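PDB 4ZMI: telomere length regulator taz1 from Schizosaccharomyces pombe, which binds double-stranded telomeric DNA and regulates telomere length and function, possibly restraining telomerase. Local coordinates for residues Ala31-Ser36 against Ala216-Val221; Lys38-Val41 against Ser45-Glu48. All blocks are in the same frame, centred on the assembly; numbering follows the deposited sequence.

In the fold
Both contacts belong to the helical domain of Taz1, which is assigned to the telomere repeat binding factor family. Their centres lie about 9 Å apart. Interaction 1 joins helix 5-35 to the distant helix 214-229. Interaction 2 is local, folding the loop 38-41 onto helix 43-50, and it is nested inside the chain closed by interaction 1. F33 connects them: its CD1 is 3.6 Å from CD1 of I40, and its CB is 4.0 Å from CZ of F46. V218 CG1 adds a looser approach, 4.3 Å from F46 CE2. F33, I40, F46 and V218 thus form one continuous apolar patch. The magnesium ion sits at L168, L171 and Y173, which belong to neither contact.

Interaction 1. Residues Ala31-Ser36 against Ala216-Val221; sequences AIFSES and AFVNAV
Helix 5-35 meets helix 214-229 through F33, whose ring is set against V218 and N219. The two helices are far apart in the chain, so this is tertiary helix packing. V218 comes over one ring face. Its CG1 stands 3.6 Å from the ring centroid and only 8° off the normal, a well-centred CH-pi contact. The same methyl is 3.7 Å from F33 CZ. CG1 is anti to the V218 backbone N (chi1 172°), which sends this branch out to the ring. The two side chains approach from opposite directions. With an alanine in place of F33, V218 CG1 is likely to lose the ring face it rests on, and a gap would probably open between the helices.

In this all-helical domain the second contact comes from the next residue of helix 214-229. N219 puts its amide at the ring edge, with the amide plane 74° from the ring plane. F33 CE2 is 3.1 Å from N219 OD1, while ND2 lies at the edge, in the ring plane. The approach to OD1 is consistent with a weak attraction between the ring C-H and the oxygen. N219 is exposed, whereas F33 and V218 are buried. L110 also packs on V218. On the backbone side, F33 O accepts a hydrogen bond from S37 OG.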
ATOM      1  N   ALA A  31      -5.999  -9.785  14.999  1.00 97.91           N
ATOM      2  CA  ALA A  31      -6.214 -10.372  16.315  1.00100.97           C
ATOM      3  C   ALA A  31      -4.985 -11.170  16.701  1.00100.79           C
ATOM      4  O   ALA A  31      -4.480 -11.038  17.807  1.00102.77           O
ATOM      5  CB  ALA A  31      -7.439 -11.254  16.317  1.00 98.48           C
ATOM      6  N   ILE A  32      -4.503 -11.989  15.770  1.00100.59           N
ATOM      7  CA  ILE A  32      -3.307 -12.787  16.001  1.00100.19           C
ATOM      8  C   ILE A  32      -2.090 -11.894  16.272  1.00104.59           C
ATOM      9  O   ILE A  32      -1.242 -12.232  17.101  1.00108.04           O
ATOM     10  CB  ILE A  32      -3.046 -13.791  14.845  1.00 96.04           C
ATOM     11  CG1 ILE A  32      -4.167 -14.837  14.782  1.00 97.78           C
ATOM     12  CG2 ILE A  32      -1.706 -14.490  15.011  1.00 91.95           C
ATOM     13  CD1 ILE A  32      -3.869 -16.029  13.881  1.00 96.41           C
ATOM     14  N   PHE A  33      -2.008 -10.737  15.617  1.00 98.16           N
ATOM     15  CA  PHE A  33      -0.933  -9.802  15.961  1.00 93.48           C
ATOM     16  C   PHE A  33      -1.077  -9.198  17.368  1.00 98.96           C
ATOM     17  O   PHE A  33      -0.097  -8.739  17.958  1.00101.98           O
ATOM     18  CB  PHE A  33      -0.771  -8.671  14.933  1.00 77.36           C
ATOM     19  CG  PHE A  33       0.304  -7.690  15.304  1.00 67.86           C
ATOM     20  CD1 PHE A  33       1.637  -8.023  15.138  1.00 69.59           C
ATOM     21  CD2 PHE A  33      -0.011  -6.462  15.871  1.00 77.16           C
ATOM     22  CE1 PHE A  33       2.644  -7.137  15.501  1.00 73.99           C
ATOM     23  CE2 PHE A  33       0.990  -5.564  16.246  1.00 79.53           C
ATOM     24  CZ  PHE A  33       2.319  -5.902  16.053  1.00 76.96           C
ATOM     25  N   SER A  34      -2.293  -9.175  17.899  1.00103.46           N
ATOM     26  CA  SER A  34      -2.506  -8.591  19.218  1.00112.47           C
ATOM     27  C   SER A  34      -1.955  -9.489  20.316  1.00108.81           C
ATOM     28  O   SER A  34      -1.580  -9.012  21.377  1.00112.18           O
ATOM     29  CB  SER A  34      -3.986  -8.298  19.461  1.00122.29           C
ATOM     30  OG  SER A  34      -4.456  -7.322  18.551  1.00123.02           O
ATOM     31  N   GLU A  35      -1.899 -10.788  20.047  1.00111.47           N
ATOM     32  CA  GLU A  35      -1.410 -11.754  21.021  1.00122.02           C
ATOM     33  C   GLU A  35       0.107 -11.666  21.193  1.00124.60           C
ATOM     34  O   GLU A  35       0.619 -11.744  22.313  1.00127.41           O
ATOM     35  CB  GLU A  35      -1.797 -13.180  20.606  1.00126.20           C
ATOM     36  CG  GLU A  35      -3.259 -13.358  20.220  1.00127.32           C
ATOM     37  CD  GLU A  35      -4.182 -13.417  21.418  1.00137.19           C
ATOM     38  OE1 GLU A  35      -3.696 -13.675  22.542  1.00141.02           O
ATOM     39  OE2 GLU A  35      -5.399 -13.210  21.230  1.00139.82           O
ATOM     40  N   SER A  36       0.823 -11.487  20.087  1.00117.93           N
ATOM     41  CA  SER A  36       2.275 -11.650  20.105  1.00117.48           C
ATOM     42  C   SER A  36       3.050 -10.402  19.697  1.00115.48           C
ATOM     43  O   SER A  36       4.124 -10.498  19.106  1.00114.17           O
ATOM     44  CB  SER A  36       2.670 -12.822  19.205  1.00114.49           C
ATOM     45  OG  SER A  36       1.613 -13.762  19.108  1.00109.70           O
ATOM     46  N   ALA A 216       6.398  -2.437  15.952  1.00 72.21           N
ATOM     47  CA  ALA A 216       6.078  -1.030  15.910  1.00 76.14           C
ATOM     48  C   ALA A 216       5.757  -0.640  14.472  1.00 79.15           C
ATOM     49  O   ALA A 216       4.866   0.174  14.215  1.00 78.50           O
ATOM     50  CB  ALA A 216       7.232  -0.205  16.452  1.00 66.57           C
ATOM     51  N   PHE A 217       6.502  -1.218  13.537  1.00 76.01           N
ATOM     52  CA  PHE A 217       6.228  -1.022  12.120  1.00 61.96           C
ATOM     53  C   PHE A 217       4.805  -1.473  11.839  1.00 63.90           C
ATOM     54  O   PHE A 217       3.983  -0.706  11.324  1.00 61.05           O
ATOM     55  CB  PHE A 217       7.234  -1.802  11.279  1.00 54.04           C
ATOM     56  CG  PHE A 217       6.964  -1.747   9.797  1.00 59.54           C
ATOM     57  CD1 PHE A 217       6.754  -0.539   9.166  1.00 56.07           C
ATOM     58  CD2 PHE A 217       6.948  -2.904   9.031  1.00 54.40           C
ATOM     59  CE1 PHE A 217       6.511  -0.484   7.801  1.00 55.30           C
ATOM     60  CE2 PHE A 217       6.713  -2.842   7.663  1.00 53.75           C
ATOM     61  CZ  PHE A 217       6.500  -1.630   7.058  1.00 54.77           C
ATOM     62  N   VAL A 218       4.511  -2.707  12.231  1.00 61.83           N
ATOM     63  CA  VAL A 218       3.206  -3.297  11.996  1.00 63.56           C
ATOM     64  C   VAL A 218       2.115  -2.434  12.585  1.00 70.38           C
ATOM     65  O   VAL A 218       1.151  -2.083  11.907  1.00 71.74           O
ATOM     66  CB  VAL A 218       3.108  -4.702  12.574  1.00 67.64           C
ATOM     67  CG1 VAL A 218       1.681  -5.218  12.491  1.00 68.92           C
ATOM     68  CG2 VAL A 218       4.054  -5.631  11.836  1.00 62.33           C
ATOM     69  N   ASN A 219       2.276  -2.058  13.843  1.00 70.76           N
ATOM     70  CA  ASN A 219       1.279  -1.200  14.466  1.00 71.06           C
ATOM     71  C   ASN A 219       1.116   0.141  13.747  1.00 64.63           C
ATOM     72  O   ASN A 219       0.010   0.651  13.630  1.00 70.88           O
ATOM     73  CB  ASN A 219       1.523  -1.040  15.974  1.00 77.61           C
ATOM     74  CG  ASN A 219       0.914  -2.187  16.782  1.00 93.38           C
ATOM     75  OD1 ASN A 219      -0.189  -2.665  16.479  1.00 93.70           O
ATOM     76  ND2 ASN A 219       1.636  -2.642  17.807  1.00 99.01           N
ATOM     77  N   ALA A 220       2.196   0.704  13.225  1.00 63.95           N
ATOM     78  CA  ALA A 220       2.055   1.946  12.469  1.00 64.28           C
ATOM     79  C   ALA A 220       1.327   1.672  11.133  1.00 69.67           C
ATOM     80  O   ALA A 220       0.523   2.491  10.673  1.00 69.99           O
ATOM     81  CB  ALA A 220       3.413   2.620  12.250  1.00 57.24           C
ATOM     82  N   VAL A 221       1.573   0.512  10.535  1.00 67.08           N
ATOM     83  CA  VAL A 221       0.925   0.180   9.262  1.00 66.20           C
ATOM     84  C   VAL A 221      -0.575   0.041   9.479  1.00 71.69           C
ATOM     85  O   VAL A 221      -1.372   0.710   8.822  1.00 70.75           O
ATOM     86  CB  VAL A 221       1.505  -1.115   8.639  1.00 61.01           C
ATOM     87  CG1 VAL A 221       0.647  -1.584   7.474  1.00 60.62           C
ATOM     88  CG2 VAL A 221       2.911  -0.870   8.164  1.00 60.38           C
TER

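Interaction 2. Residues Lys38-Val41 against Ser45-Glu48; sequences KDIV and SFSE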
ATOM      1  N   LYS A  38       5.194  -8.774  20.737  1.00127.56           N
ATOM      2  CA  LYS A  38       6.609  -8.666  21.107  1.00118.92           C
ATOM      3  C   LYS A  38       7.451  -9.854  20.629  1.00109.81           C
ATOM      4  O   LYS A  38       8.671  -9.744  20.517  1.00112.85           O
ATOM      5  CB  LYS A  38       6.796  -8.409  22.616  1.00128.76           C
ATOM      6  CG  LYS A  38       6.766  -9.647  23.516  1.00131.67           C
ATOM      7  CD  LYS A  38       8.150  -9.985  24.067  1.00131.60           C
ATOM      8  CE  LYS A  38       8.065 -11.036  25.170  1.00129.49           C
ATOM      9  NZ  LYS A  38       9.404 -11.534  25.588  1.00127.46           N
ATOM     10  N   ASP A  39       6.804 -10.978  20.336  1.00102.32           N
ATOM     11  CA  ASP A  39       7.519 -12.130  19.790  1.00108.90           C
ATOM     12  C   ASP A  39       7.623 -12.082  18.263  1.00110.85           C
ATOM     13  O   ASP A  39       8.493 -12.730  17.676  1.00115.95           O
ATOM     14  CB  ASP A  39       6.863 -13.436  20.231  1.00115.56           C
ATOM     15  CG  ASP A  39       6.941 -13.643  21.721  1.00120.68           C
ATOM     16  OD1 ASP A  39       6.775 -12.651  22.461  1.00120.06           O
ATOM     17  OD2 ASP A  39       7.178 -14.792  22.152  1.00127.13           O
ATOM     18  N   ILE A  40       6.736 -11.321  17.626  1.00 99.72           N
ATOM     19  CA  ILE A  40       6.759 -11.162  16.174  1.00 92.91           C
ATOM     20  C   ILE A  40       7.870 -10.183  15.788  1.00 87.90           C
ATOM     21  O   ILE A  40       7.653  -8.980  15.685  1.00 78.62           O
ATOM     22  CB  ILE A  40       5.392 -10.696  15.666  1.00 90.87           C
ATOM     23  CG1 ILE A  40       4.303 -11.609  16.229  1.00 92.52           C
ATOM     24  CG2 ILE A  40       5.344 -10.679  14.138  1.00 89.92           C
ATOM     25  CD1 ILE A  40       2.914 -11.311  15.714  1.00101.98           C
ATOM     26  N   VAL A  41       9.065 -10.727  15.582  1.00 90.66           N
ATOM     27  CA  VAL A  41      10.280  -9.934  15.443  1.00 89.66           C
ATOM     28  C   VAL A  41      10.539  -9.507  13.996  1.00 88.18           C
ATOM     29  O   VAL A  41      11.213  -8.510  13.744  1.00 86.69           O
ATOM     30  CB  VAL A  41      11.496 -10.713  16.006  1.00101.21           C
ATOM     31  CG1 VAL A  41      12.768  -9.873  15.969  1.00108.94           C
ATOM     32  CG2 VAL A  41      11.220 -11.160  17.432  1.00102.75           C
ATOM     33  N   SER A  45       8.622 -14.220  11.203  1.00 73.68           N
ATOM     34  CA  SER A  45       8.010 -14.599  12.477  1.00 81.71           C
ATOM     35  C   SER A  45       6.504 -14.421  12.425  1.00 83.43           C
ATOM     36  O   SER A  45       5.745 -15.226  12.988  1.00 84.41           O
ATOM     37  CB  SER A  45       8.587 -13.773  13.626  1.00 76.13           C
ATOM     38  OG  SER A  45       9.991 -13.923  13.679  1.00 81.25           O
ATOM     39  N   PHE A  46       6.083 -13.350  11.758  1.00 74.52           N
ATOM     40  CA  PHE A  46       4.671 -13.084  11.546  1.00 74.03           C
ATOM     41  C   PHE A  46       4.091 -14.287  10.815  1.00 75.05           C
ATOM     42  O   PHE A  46       2.973 -14.727  11.103  1.00 83.33           O
ATOM     43  CB  PHE A  46       4.492 -11.800  10.733  1.00 69.39           C
ATOM     44  CG  PHE A  46       3.192 -11.101  10.974  1.00 72.93           C
ATOM     45  CD1 PHE A  46       2.125 -11.765  11.558  1.00 72.56           C
ATOM     46  CD2 PHE A  46       3.033  -9.772  10.604  1.00 71.92           C
ATOM     47  CE1 PHE A  46       0.921 -11.121  11.770  1.00 73.12           C
ATOM     48  CE2 PHE A  46       1.831  -9.124  10.812  1.00 70.69           C
ATOM     49  CZ  PHE A  46       0.774  -9.804  11.395  1.00 73.13           C
ATOM     50  N   SER A  47       4.883 -14.847   9.904  1.00 74.94           N
ATOM     51  CA  SER A  47       4.432 -15.967   9.078  1.00 87.12           C
ATOM     52  C   SER A  47       4.246 -17.236   9.900  1.00 82.43           C
ATOM     53  O   SER A  47       3.205 -17.888   9.840  1.00 81.06           O
ATOM     54  CB  SER A  47       5.422 -16.238   7.941  1.00 88.83           C
ATOM     55  OG  SER A  47       5.448 -15.167   7.024  1.00 86.53           O
ATOM     56  N   GLU A  48       5.269 -17.575  10.669  1.00 85.69           N
ATOM     57  CA  GLU A  48       5.222 -18.759  11.507  1.00 88.53           C
ATOM     58  C   GLU A  48       4.062 -18.684  12.482  1.00 92.15           C
ATOM     59  O   GLU A  48       3.335 -19.656  12.660  1.00 95.08           O
ATOM     60  CB  GLU A  48       6.525 -18.924  12.275  1.00 87.03           C
ATOM     61  CG  GLU A  48       7.748 -19.055  11.396  1.00 91.99           C
ATOM     62  CD  GLU A  48       9.035 -19.069  12.205  1.00111.70           C
ATOM     63  OE1 GLU A  48       8.957 -19.185  13.453  1.00118.17           O
ATOM     64  OE2 GLU A  48      10.125 -18.959  11.597  1.00115.23           O
TER
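S45 OG is hydrogen-bonded to OD1 of N42, the residue just before helix 43-50. That bond ties the first part of the helix to the chain that leads into it. Across the contact S45 works through its carbon instead. Its CB lies 3.7 Å from V41 N and 4.1 Å from I40 CA, so the serine packs on the backbone of the loop. OG is 3.8 Å from V41 N, a distance too long for a bond.

The loop bends sharply at this point. I40 is the centre of an inverse gamma turn, which brings D39 O to 3.0 Å from V41 N. The turn carries the loop past S45, and the I40 side chain is buried. I40 touches F46 with one branch, the methyl CG2. A chi1 of -51° leaves this methyl anti to the I40 backbone N, where it reaches F46 CA at 3.6 Å and F46 CB at 3.7 Å. It therefore rests on the root of the phenylalanine, and it meets the ring obliquely, with F46 CG at 3.8 Å.

F46 is buried too, and F214 of helix 214-229 packs on both residues. V29 of helix 5-35 and L111 also touch F46. The polar group of S45 is thus engaged with N42, while the loop and helix meet through methyl, methylene and backbone atoms. Their union probably depends on close fit and the burial of apolar surface more than on directed bonds.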